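Local structure of cysteine desulfurase (6WCI) at residues V60-N74 against T297-A309. The protein probably removes sulfur from L-cysteine to leave L-alanine, as a pyridoxal-phosphate-dependent cysteine desulfurase of the SufS type, passing the sulfur to a carrier. Numbering follows the deposited sequence.
Sequences VIGAVDEFYRRYNAN and TPNIAGFIGLGVA. With EDO (1,2-ethanediol), chain D.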
loop_
_atom_site.group_PDB
_atom_site.type_symbol
_atom_site.label_atom_id
_atom_site.label_comp_id
_atom_site.label_asym_id
_atom_site.label_seq_id
_atom_site.Cartn_x
_atom_site.Cartn_y
_atom_site.Cartn_z
ATOM N N VAL B 60 14.572 12.494 -1.182
ATOM C CA VAL B 60 13.505 11.522 -0.945
ATOM C C VAL B 60 14.064 10.262 -0.307
ATOM O O VAL B 60 13.513 9.743 0.672
ATOM C CB VAL B 60 12.785 11.193 -2.261
ATOM C CG1 VAL B 60 11.892 9.975 -2.086
ATOM C CG2 VAL B 60 11.990 12.397 -2.736
ATOM N N ILE B 61 15.155 9.742 -0.872
ATOM C CA ILE B 61 15.759 8.508 -0.379
ATOM C C ILE B 61 16.164 8.669 1.080
ATOM O O ILE B 61 15.888 7.805 1.921
ATOM C CB ILE B 61 16.960 8.125 -1.268
ATOM C CG1 ILE B 61 16.469 7.675 -2.640
ATOM C CG2 ILE B 61 17.830 7.052 -0.604
ATOM C CD1 ILE B 61 17.560 7.476 -3.660
ATOM N N GLY B 62 16.815 9.787 1.402
ATOM C CA GLY B 62 17.206 10.046 2.774
ATOM C C GLY B 62 16.037 10.347 3.694
ATOM O O GLY B 62 16.137 10.152 4.907
ATOM N N ALA B 63 14.926 10.841 3.148
ATOM C CA ALA B 63 13.741 11.046 3.977
ATOM C C ALA B 63 13.201 9.716 4.481
ATOM O O ALA B 63 12.855 9.574 5.661
ATOM C CB ALA B 63 12.662 11.796 3.195
ATOM N N VAL B 64 13.115 8.727 3.591
ATOM C CA VAL B 64 12.650 7.402 3.983
ATOM C C VAL B 64 13.636 6.762 4.957
ATOM O O VAL B 64 13.243 6.174 5.970
ATOM C CB VAL B 64 12.432 6.544 2.722
ATOM C CG1 VAL B 64 12.204 5.080 3.085
ATOM C CG2 VAL B 64 11.259 7.094 1.898
ATOM N N ASP B 65 14.932 6.893 4.680
ATOM C CA ASP B 65 15.948 6.296 5.535
ATOM C C ASP B 65 15.949 6.942 6.914
ATOM O O ASP B 65 16.094 6.255 7.934
ATOM C CB ASP B 65 17.312 6.437 4.867
ATOM C CG ASP B 65 18.404 5.718 5.617
ATOM O OD1 ASP B 65 18.570 4.498 5.406
ATOM O OD2 ASP B 65 19.103 6.379 6.407
ATOM N N GLU B 66 15.779 8.264 6.958
ATOM C CA GLU B 66 15.773 8.980 8.225
ATOM C C GLU B 66 14.566 8.588 9.075
ATOM O O GLU B 66 14.659 8.527 10.309
ATOM C CB GLU B 66 15.777 10.486 7.969
ATOM C CG GLU B 66 15.900 11.331 9.231
ATOM C CD GLU B 66 15.401 12.753 9.053
ATOM O OE1 GLU B 66 14.371 12.947 8.374
ATOM O OE2 GLU B 66 16.042 13.680 9.591
ATOM N N PHE B 67 13.426 8.331 8.431
ATOM C CA PHE B 67 12.246 7.900 9.164
ATOM C C PHE B 67 12.515 6.603 9.908
ATOM O O PHE B 67 12.264 6.506 11.116
ATOM C CB PHE B 67 11.049 7.734 8.219
ATOM C CG PHE B 67 9.858 7.109 8.886
ATOM C CD1 PHE B 67 9.084 7.842 9.769
ATOM C CD2 PHE B 67 9.535 5.784 8.663
ATOM C CE1 PHE B 67 7.988 7.272 10.403
ATOM C CE2 PHE B 67 8.436 5.207 9.294
ATOM C CZ PHE B 67 7.667 5.953 10.166
ATOM N N TYR B 68 13.016 5.585 9.201
ATOM C CA TYR B 68 13.243 4.308 9.874
ATOM C C TYR B 68 14.322 4.419 10.939
ATOM O O TYR B 68 14.253 3.729 11.958
ATOM C CB TYR B 68 13.611 3.224 8.863
ATOM C CG TYR B 68 12.488 2.812 7.943
ATOM C CD1 TYR B 68 11.249 2.389 8.449
ATOM C CD2 TYR B 68 12.662 2.837 6.562
ATOM C CE1 TYR B 68 10.233 1.999 7.601
ATOM C CE2 TYR B 68 11.656 2.453 5.705
ATOM C CZ TYR B 68 10.435 2.045 6.225
ATOM O OH TYR B 68 9.434 1.662 5.361
ATOM N N ARG B 69 15.321 5.281 10.731
ATOM C CA ARG B 69 16.437 5.363 11.666
ATOM C C ARG B 69 16.136 6.224 12.887
ATOM O O ARG B 69 16.778 6.048 13.928
ATOM C CB ARG B 69 17.676 5.928 10.966
ATOM C CG ARG B 69 18.381 4.932 10.090
ATOM C CD ARG B 69 19.560 5.579 9.354
ATOM N NE ARG B 69 20.119 4.652 8.380
ATOM C CZ ARG B 69 21.040 3.736 8.666
ATOM N NH1 ARG B 69 21.523 3.628 9.901
ATOM N NH2 ARG B 69 21.484 2.927 7.711
ATOM N N ARG B 70 15.214 7.177 12.776
ATOM C CA ARG B 70 15.155 8.271 13.739
ATOM C C ARG B 70 13.787 8.549 14.335
ATOM O O ARG B 70 13.738 9.113 15.432
ATOM C CB ARG B 70 15.692 9.565 13.112
ATOM C CG ARG B 70 17.187 9.528 12.738
ATOM C CD ARG B 70 18.048 9.813 13.942
ATOM N NE ARG B 70 17.733 11.113 14.532
ATOM C CZ ARG B 70 18.161 11.510 15.726
ATOM N NH1 ARG B 70 18.919 10.705 16.461
ATOM N NH2 ARG B 70 17.827 12.709 16.191
ATOM N N TYR B 71 12.682 8.207 13.678
ATOM C CA TYR B 71 11.395 8.452 14.339
ATOM C C TYR B 71 10.316 7.505 13.835
ATOM O O TYR B 71 9.139 7.870 13.747
ATOM C CB TYR B 71 10.943 9.909 14.203
ATOM C CG TYR B 71 10.755 10.445 12.793
ATOM C CD1 TYR B 71 11.844 10.749 11.981
ATOM C CD2 TYR B 71 9.485 10.703 12.299
ATOM C CE1 TYR B 71 11.664 11.264 10.703
ATOM C CE2 TYR B 71 9.289 11.211 11.028
ATOM C CZ TYR B 71 10.378 11.493 10.234
ATOM O OH TYR B 71 10.160 11.995 8.967
ATOM N N ASN B 72 10.692 6.257 13.585
ATOM C CA ASN B 72 9.723 5.236 13.224
ATOM C C ASN B 72 8.780 4.951 14.391
ATOM O O ASN B 72 9.218 4.537 15.470
ATOM C CB ASN B 72 10.457 3.976 12.789
ATOM C CG ASN B 72 9.525 2.832 12.506
ATOM O OD1 ASN B 72 8.785 2.847 11.520
ATOM N ND2 ASN B 72 9.548 1.822 13.376
ATOM N N ALA B 73 7.495 5.228 14.177
ATOM C CA ALA B 73 6.401 4.986 15.114
ATOM C C ALA B 73 5.113 5.074 14.306
ATOM O O ALA B 73 5.131 5.465 13.139
ATOM C CB ALA B 73 6.403 5.992 16.266
ATOM N N ASN B 74 3.992 4.694 14.926
ATOM C CA ASN B 74 2.721 4.767 14.225
ATOM C C ASN B 74 2.134 6.173 14.354
ATOM O O ASN B 74 2.568 6.976 15.177
ATOM C CB ASN B 74 1.738 3.713 14.757
ATOM C CG ASN B 74 0.864 3.135 13.657
ATOM O OD1 ASN B 74 0.373 3.860 12.788
ATOM N ND2 ASN B 74 0.681 1.820 13.678
ATOM N N THR B 297 -3.046 0.956 9.222
ATOM C CA THR B 297 -1.794 1.715 9.283
ATOM C C THR B 297 -1.377 2.149 7.878
ATOM O O THR B 297 -1.328 1.319 6.961
ATOM C CB THR B 297 -0.677 0.897 9.944
ATOM O OG1 THR B 297 -1.065 0.515 11.271
ATOM C CG2 THR B 297 0.608 1.731 10.057
ATOM N N PRO B 298 -1.091 3.430 7.661
ATOM C CA PRO B 298 -0.688 3.884 6.322
ATOM C C PRO B 298 0.717 3.423 5.962
ATOM O O PRO B 298 1.460 2.847 6.760
ATOM C CB PRO B 298 -0.753 5.411 6.429
ATOM C CG PRO B 298 -1.584 5.689 7.663
ATOM C CD PRO B 298 -1.255 4.554 8.594
ATOM N N ASN B 299 1.089 3.683 4.709
ATOM C CA ASN B 299 2.491 3.559 4.310
ATOM C C ASN B 299 3.188 4.826 4.789
ATOM O O ASN B 299 3.413 5.771 4.032
ATOM C CB ASN B 299 2.615 3.375 2.799
ATOM C CG ASN B 299 4.049 3.180 2.348
ATOM O OD1 ASN B 299 4.952 3.039 3.172
ATOM N ND2 ASN B 299 4.272 3.196 1.025
ATOM N N ILE B 300 3.515 4.846 6.085
ATOM C CA ILE B 300 4.029 6.060 6.708
ATOM C C ILE B 300 5.324 6.498 6.044
ATOM O O ILE B 300 5.510 7.676 5.722
ATOM C CB ILE B 300 4.252 5.852 8.217
ATOM C CG1 ILE B 300 2.963 5.417 8.915
ATOM C CG2 ILE B 300 4.734 7.129 8.814
ATOM C CD1 ILE B 300 3.194 5.000 10.374
ATOM N N ALA B 301 6.259 5.564 5.877
ATOM C CA ALA B 301 7.562 5.919 5.327
ATOM C C ALA B 301 7.423 6.364 3.883
ATOM O O ALA B 301 7.972 7.396 3.484
ATOM C CB ALA B 301 8.517 4.736 5.433
ATOM N N GLY B 302 6.673 5.596 3.097
ATOM C CA GLY B 302 6.471 5.953 1.704
ATOM C C GLY B 302 5.871 7.336 1.536
ATOM O O GLY B 302 6.311 8.114 0.687
ATOM N N PHE B 303 4.862 7.673 2.346
ATOM C CA PHE B 303 4.238 8.980 2.169
ATOM C C PHE B 303 5.091 10.122 2.711
ATOM O O PHE B 303 5.048 11.229 2.159
ATOM C CB PHE B 303 2.833 8.979 2.772
ATOM C CG PHE B 303 1.827 8.398 1.836
ATOM C CD1 PHE B 303 1.400 9.130 0.738
ATOM C CD2 PHE B 303 1.385 7.094 1.985
ATOM C CE1 PHE B 303 0.514 8.591 -0.173
ATOM C CE2 PHE B 303 0.510 6.554 1.074
ATOM C CZ PHE B 303 0.064 7.310 0.000
ATOM N N ILE B 304 5.879 9.892 3.757
ATOM C CA ILE B 304 6.856 10.905 4.149
ATOM C C ILE B 304 7.815 11.198 2.998
ATOM O O ILE B 304 8.125 12.361 2.708
ATOM C CB ILE B 304 7.608 10.461 5.409
ATOM C CG1 ILE B 304 6.678 10.537 6.618
ATOM C CG2 ILE B 304 8.869 11.319 5.633
ATOM C CD1 ILE B 304 7.360 10.058 7.869
ATOM N N GLY B 305 8.281 10.155 2.311
ATOM C CA GLY B 305 9.127 10.368 1.148
ATOM C C GLY B 305 8.387 11.022 -0.008
ATOM O O GLY B 305 8.964 11.825 -0.744
ATOM N N LEU B 306 7.105 10.685 -0.191
ATOM C CA LEU B 306 6.345 11.295 -1.281
ATOM C C LEU B 306 6.158 12.785 -1.039
ATOM O O LEU B 306 6.232 13.587 -1.977
ATOM C CB LEU B 306 4.988 10.600 -1.470
ATOM C CG LEU B 306 4.159 11.174 -2.647
ATOM C CD1 LEU B 306 4.930 11.041 -3.982
ATOM C CD2 LEU B 306 2.743 10.590 -2.781
ATOM N N GLY B 307 5.962 13.179 0.219
ATOM C CA GLY B 307 5.908 14.596 0.542
ATOM C C GLY B 307 7.170 15.338 0.147
ATOM O O GLY B 307 7.107 16.453 -0.381
ATOM N N VAL B 308 8.335 14.729 0.383
ATOM C CA VAL B 308 9.584 15.360 -0.050
ATOM C C VAL B 308 9.657 15.430 -1.576
ATOM O O VAL B 308 10.127 16.426 -2.139
ATOM C CB VAL B 308 10.796 14.626 0.548
ATOM C CG1 VAL B 308 12.088 15.258 0.052
ATOM C CG2 VAL B 308 10.746 14.678 2.086
ATOM N N ALA B 309 9.205 14.377 -2.265
ATOM C CA ALA B 309 9.169 14.403 -3.729
ATOM C C ALA B 309 8.326 15.562 -4.235
ATOM O O ALA B 309 8.728 16.284 -5.159
ATOM C CB ALA B 309 8.622 13.085 -4.274
HETATM C C1 EDO D . -2.135 5.548 2.986
HETATM O O1 EDO D . -1.186 4.467 2.952
HETATM C C2 EDO D . -3.271 5.294 3.979
HETATM O O2 EDO D . -3.963 4.057 3.720
#
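Residues 60-70 of helix 58-70 and residues 300-309, the first part of helix 300-316, run roughly antiparallel, 146° between their directions and 8.2 Å between axes, with V60 closest to G305, their CA atoms 5.0 Å apart. G305 makes room there: V60 and V64 close over its bare backbone, V60 CG2 reaching on to A309 N at 3.4 Å, while A63 CB meets V308 CG2. Further along, the F67 ring packs against three side chains of the second helix. Its CZ touches I300 CG2 at 3.4 Å, CD2 lies against A301 CB and CD1 against I304 CD1. CG anti to the backbone N (chi1 172°) sets F67 across I300 and I304 at about a right angle, and N72 CA sits over one face of the ring, near its rim. A301 CB also receives the phenol end of Y68, whose OH comes to 3.2 Å, and the Y71 hydroxyl meets I304 CD1, the two side chains coming from opposite directions and both resting on A89 of helix 81-101. Beyond the helix end, N74 ND2 donates an almost straight bond to T297 OG1 (3.2 Å, 176°), which lies in the amide plane; the same ND2 also hydrogen-bonds N52 O of the second subunit. N299 caps the second helix through OD1, which accepts from G302 N. T297 OG1 further hydrogen-bonds the pyridoxal-phosphate-lysine of the second subunit, so this antiparallel helix pair leads into an active site shared across the dimer, as in fold-type I PLP enzymes.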